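Local coordinates for pyruvate formate-lyase 2 (PDB 2F3O), which is a glycyl radical enzyme of the pyruvate formate-lyase family, probably a lyase, whose physiological substrate is not established, at residues G688-L700 against G719-D731. Numbering follows the deposited sequence.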
loop_
_atom_site.group_PDB
_atom_site.type_symbol
_atom_site.label_atom_id
_atom_site.label_comp_id
_atom_site.label_asym_id
_atom_site.label_seq_id
_atom_site.Cartn_x
_atom_site.Cartn_y
_atom_site.Cartn_z
ATOM N N GLY A 688 -11.673 -7.582 28.553
ATOM C CA GLY A 688 -11.813 -8.118 29.915
ATOM C C GLY A 688 -13.137 -7.855 30.615
ATOM O O GLY A 688 -13.904 -6.984 30.208
ATOM N N ALA A 689 -13.398 -8.612 31.677
ATOM C CA ALA A 689 -14.601 -8.410 32.490
ATOM C C ALA A 689 -14.243 -8.511 33.950
ATOM O O ALA A 689 -13.344 -9.251 34.309
ATOM C CB ALA A 689 -15.655 -9.426 32.163
ATOM N N SER A 690 -14.940 -7.764 34.794
ATOM C CA SER A 690 -14.699 -7.852 36.227
ATOM C C SER A 690 -15.870 -8.463 36.988
ATOM O O SER A 690 -16.945 -7.863 37.073
ATOM C CB SER A 690 -14.386 -6.484 36.803
ATOM O OG SER A 690 -14.524 -6.486 38.207
ATOM N N LEU A 691 -15.645 -9.655 37.533
ATOM C CA LEU A 691 -16.580 -10.284 38.455
ATOM C C LEU A 691 -15.963 -10.379 39.857
ATOM O O LEU A 691 -14.947 -11.059 40.045
ATOM C CB LEU A 691 -16.979 -11.670 37.959
ATOM C CG LEU A 691 -17.839 -12.503 38.899
ATOM C CD1 LEU A 691 -19.171 -11.809 39.136
ATOM C CD2 LEU A 691 -18.026 -13.907 38.346
ATOM N N THR A 692 -16.579 -9.702 40.829
ATOM C CA THR A 692 -16.114 -9.755 42.218
ATOM C C THR A 692 -17.082 -10.506 43.108
ATOM O O THR A 692 -18.259 -10.155 43.174
ATOM C CB THR A 692 -16.023 -8.373 42.798
ATOM O OG1 THR A 692 -15.465 -7.499 41.819
ATOM C CG2 THR A 692 -15.174 -8.380 44.049
ATOM N N ILE A 693 -16.592 -11.519 43.812
ATOM C CA ILE A 693 -17.435 -12.293 44.726
ATOM C C ILE A 693 -17.056 -12.057 46.194
ATOM O O ILE A 693 -15.967 -12.416 46.630
ATOM C CB ILE A 693 -17.413 -13.796 44.351
ATOM C CG1 ILE A 693 -18.200 -14.013 43.064
ATOM C CG2 ILE A 693 -18.009 -14.657 45.455
ATOM C CD1 ILE A 693 -19.565 -13.371 43.115
ATOM N N ASN A 694 -17.947 -11.416 46.941
ATOM C CA ASN A 694 -17.672 -11.085 48.341
ATOM C C ASN A 694 -18.316 -12.064 49.313
ATOM O O ASN A 694 -19.536 -12.223 49.339
ATOM C CB ASN A 694 -18.123 -9.664 48.674
ATOM C CG ASN A 694 -17.267 -8.620 48.019
ATOM O OD1 ASN A 694 -16.376 -8.938 47.240
ATOM N ND2 ASN A 694 -17.530 -7.362 48.329
ATOM N N LEU A 695 -17.479 -12.709 50.115
ATOM C CA LEU A 695 -17.924 -13.755 51.020
ATOM C C LEU A 695 -17.602 -13.400 52.469
ATOM O O LEU A 695 -16.519 -12.882 52.766
ATOM C CB LEU A 695 -17.258 -15.084 50.654
ATOM C CG LEU A 695 -17.827 -15.831 49.453
ATOM C CD1 LEU A 695 -16.912 -16.967 49.070
ATOM C CD2 LEU A 695 -19.217 -16.349 49.764
ATOM N N SER A 696 -18.560 -13.673 53.356
ATOM C CA SER A 696 -18.373 -13.602 54.811
ATOM C C SER A 696 -17.410 -14.708 55.231
ATOM O O SER A 696 -17.452 -15.802 54.668
ATOM C CB SER A 696 -19.738 -13.775 55.500
ATOM O OG SER A 696 -19.635 -14.000 56.894
ATOM N N SER A 697 -16.539 -14.428 56.198
ATOM C CA SER A 697 -15.554 -15.427 56.651
ATOM C C SER A 697 -16.162 -16.580 57.458
ATOM O O SER A 697 -15.583 -17.670 57.538
ATOM C CB SER A 697 -14.401 -14.772 57.439
ATOM O OG SER A 697 -14.848 -14.127 58.623
ATOM N N ASP A 698 -17.326 -16.329 58.051
ATOM C CA ASP A 698 -18.037 -17.335 58.824
ATOM C C ASP A 698 -18.635 -18.391 57.911
ATOM O O ASP A 698 -18.563 -19.588 58.193
ATOM C CB ASP A 698 -19.123 -16.674 59.674
ATOM C CG ASP A 698 -18.564 -16.055 60.942
ATOM O OD1 ASP A 698 -18.645 -14.810 61.081
ATOM O OD2 ASP A 698 -18.030 -16.815 61.787
ATOM N N VAL A 699 -19.190 -17.934 56.796
ATOM C CA VAL A 699 -19.799 -18.816 55.804
ATOM C C VAL A 699 -18.788 -19.810 55.184
ATOM O O VAL A 699 -19.135 -20.938 54.828
ATOM C CB VAL A 699 -20.637 -17.977 54.796
ATOM C CG1 VAL A 699 -20.725 -18.626 53.413
ATOM C CG2 VAL A 699 -22.026 -17.711 55.403
ATOM N N LEU A 700 -17.527 -19.395 55.127
ATOM C CA LEU A 700 -16.411 -20.270 54.764
ATOM C C LEU A 700 -16.230 -21.365 55.810
ATOM O O LEU A 700 -16.173 -22.554 55.481
ATOM C CB LEU A 700 -15.118 -19.459 54.669
ATOM C CG LEU A 700 -14.703 -18.754 53.374
ATOM C CD1 LEU A 700 -14.029 -19.739 52.464
ATOM C CD2 LEU A 700 -15.858 -18.071 52.653
ATOM N N GLY A 719 -17.649 -21.393 32.426
ATOM C CA GLY A 719 -17.071 -20.499 31.438
ATOM C C GLY A 719 -17.215 -19.021 31.722
ATOM O O GLY A 719 -17.862 -18.285 30.980
ATOM N N VAL A 720 -16.606 -18.570 32.796
ATOM C CA VAL A 720 -16.591 -17.148 33.063
ATOM C C VAL A 720 -15.188 -16.649 32.649
ATOM O O VAL A 720 -14.291 -17.462 32.431
ATOM C CB VAL A 720 -16.994 -16.900 34.538
ATOM C CG1 VAL A 720 -15.785 -16.703 35.445
ATOM C CG2 VAL A 720 -17.951 -15.761 34.643
ATOM N N MET A 721 -14.994 -15.347 32.471
ATOM C CA MET A 721 -13.677 -14.877 32.040
ATOM C C MET A 721 -12.793 -14.619 33.240
ATOM O O MET A 721 -11.649 -15.067 33.304
ATOM C CB MET A 721 -13.781 -13.602 31.197
ATOM C CG MET A 721 -12.436 -13.133 30.632
ATOM S SD MET A 721 -12.550 -11.814 29.400
ATOM C CE MET A 721 -13.282 -12.675 28.025
ATOM N N HIS A 722 -13.337 -13.896 34.204
ATOM C CA HIS A 722 -12.548 -13.471 35.333
ATOM C C HIS A 722 -13.364 -13.576 36.612
ATOM O O HIS A 722 -14.556 -13.315 36.602
ATOM C CB HIS A 722 -12.028 -12.056 35.058
ATOM C CG HIS A 722 -11.766 -11.225 36.277
ATOM N ND1 HIS A 722 -12.758 -10.519 36.923
ATOM C CD2 HIS A 722 -10.615 -10.932 36.925
ATOM C CE1 HIS A 722 -12.236 -9.858 37.941
ATOM N NE2 HIS A 722 -10.937 -10.091 37.964
ATOM N N VAL A 723 -12.732 -13.999 37.701
ATOM C CA VAL A 723 -13.370 -13.967 39.001
ATOM C C VAL A 723 -12.347 -13.509 40.021
ATOM O O VAL A 723 -11.153 -13.785 39.874
ATOM C CB VAL A 723 -13.991 -15.349 39.385
ATOM C CG1 VAL A 723 -12.938 -16.371 39.824
ATOM C CG2 VAL A 723 -15.055 -15.184 40.458
ATOM N N GLN A 724 -12.797 -12.769 41.028
ATOM C CA GLN A 724 -11.944 -12.435 42.155
ATOM C C GLN A 724 -12.739 -12.476 43.448
ATOM O O GLN A 724 -13.941 -12.190 43.477
ATOM C CB GLN A 724 -11.302 -11.065 41.972
ATOM C CG GLN A 724 -12.300 -9.954 41.870
ATOM C CD GLN A 724 -11.652 -8.617 41.805
ATOM O OE1 GLN A 724 -10.453 -8.499 41.542
ATOM N NE2 GLN A 724 -12.437 -7.581 42.045
ATOM N N PHE A 725 -12.052 -12.827 44.527
ATOM C CA PHE A 725 -12.716 -13.056 45.795
ATOM C C PHE A 725 -12.317 -12.132 46.926
ATOM O O PHE A 725 -11.179 -11.693 47.034
ATOM C CB PHE A 725 -12.433 -14.464 46.250
ATOM C CG PHE A 725 -13.059 -15.520 45.393
ATOM C CD1 PHE A 725 -12.267 -16.332 44.584
ATOM C CD2 PHE A 725 -14.440 -15.718 45.414
ATOM C CE1 PHE A 725 -12.838 -17.323 43.808
ATOM C CE2 PHE A 725 -15.024 -16.698 44.636
ATOM C CZ PHE A 725 -14.223 -17.510 43.833
ATOM N N ASN A 726 -13.281 -11.872 47.793
ATOM C CA ASN A 726 -13.045 -11.169 49.040
ATOM C C ASN A 726 -13.514 -11.992 50.224
ATOM O O ASN A 726 -14.650 -12.466 50.248
ATOM C CB ASN A 726 -13.794 -9.847 49.048
ATOM C CG ASN A 726 -12.950 -8.712 48.563
ATOM O OD1 ASN A 726 -11.721 -8.726 48.706
ATOM N ND2 ASN A 726 -13.596 -7.711 47.985
ATOM N N ILE A 727 -12.633 -12.157 51.202
ATOM C CA ILE A 727 -13.020 -12.758 52.473
ATOM C C ILE A 727 -13.006 -11.646 53.517
ATOM O O ILE A 727 -11.959 -11.129 53.901
ATOM C CB ILE A 727 -12.107 -13.921 52.867
ATOM C CG1 ILE A 727 -12.048 -14.965 51.747
ATOM C CG2 ILE A 727 -12.595 -14.559 54.123
ATOM C CD1 ILE A 727 -13.380 -15.479 51.286
ATOM N N LEU A 728 -14.192 -11.243 53.935
ATOM C CA LEU A 728 -14.336 -10.057 54.745
ATOM C C LEU A 728 -15.093 -10.322 56.043
ATOM O O LEU A 728 -16.130 -11.010 56.053
ATOM C CB LEU A 728 -15.078 -8.995 53.948
ATOM C CG LEU A 728 -14.454 -8.653 52.599
ATOM C CD1 LEU A 728 -15.378 -7.749 51.790
ATOM C CD2 LEU A 728 -13.071 -8.039 52.817
ATOM N N LYS A 729 -14.568 -9.757 57.131
ATOM C CA LYS A 729 -15.194 -9.810 58.445
ATOM C C LYS A 729 -15.797 -8.441 58.662
ATOM O O LYS A 729 -15.075 -7.461 58.787
ATOM C CB LYS A 729 -14.142 -10.139 59.505
ATOM C CG LYS A 729 -13.143 -11.181 59.006
ATOM C CD LYS A 729 -12.275 -11.778 60.087
ATOM C CE LYS A 729 -11.550 -13.009 59.537
ATOM N NZ LYS A 729 -10.476 -13.514 60.445
ATOM N N GLU A 730 -17.123 -8.389 58.679
ATOM C CA GLU A 730 -17.878 -7.137 58.592
ATOM C C GLU A 730 -17.570 -6.087 59.672
ATOM O O GLU A 730 -17.360 -4.913 59.371
ATOM C CB GLU A 730 -19.369 -7.452 58.543
ATOM C CG GLU A 730 -20.264 -6.248 58.458
ATOM C CD GLU A 730 -21.657 -6.639 58.042
ATOM O OE1 GLU A 730 -21.810 -7.782 57.548
ATOM O OE2 GLU A 730 -22.587 -5.818 58.209
ATOM N N ASP A 731 -17.504 -6.505 60.928
ATOM C CA ASP A 731 -17.224 -5.538 61.994
ATOM C C ASP A 731 -15.738 -5.143 62.141
ATOM O O ASP A 731 -15.430 -4.171 62.833
ATOM C CB ASP A 731 -17.853 -5.953 63.340
ATOM C CG ASP A 731 -17.457 -7.358 63.767
ATOM O OD1 ASP A 731 -18.083 -7.871 64.728
ATOM O OD2 ASP A 731 -16.531 -7.953 63.147
#
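Leu695 N and Ile693 N make the shortest polar bonds between the strands 692-696 and 722-728, each at 2.8 Å, to Asn726 O and Gln724 O respectively. In return Ile693 O accepts from Asn726 N at 3.0 Å and Leu695 O from Leu728 N, the regular pattern of parallel neighbours. Just ahead of the first bridged pair, Thr692 with Gln724, the ring of His722 stands in for a backbone acceptor: with CG anti to the backbone N (chi1 152°), it turns ND1 toward Leu691 N, which lies in the ring plane 3.1 Å away. The two strands, joined by helix 704-717, form a beta-alpha-beta unit at the border of a mixed sheet, where 722-728 runs antiparallel to strand 396-400. On the face away from that helix, Gln724 NE2 reaches Thr692 OG1 at 3.0 Å, while its OE1 binds Arg749. Asn726 ND2 meets Asn694 OD1 at 3.1 Å from above the carbonyl plane, the two amides turned 54° apart, and Asn726 OD1 is held by Arg749 N, three residues before Gly752, the predicted glycyl radical position. The opposite face is apolar: Ile693 CB and CG2 lie against Phe725 CD2, each at 3.7 Å, and Leu700 CD2 meets Ile727 CD1 tip to tip, both side chains also touching Ile708 of the connecting helix.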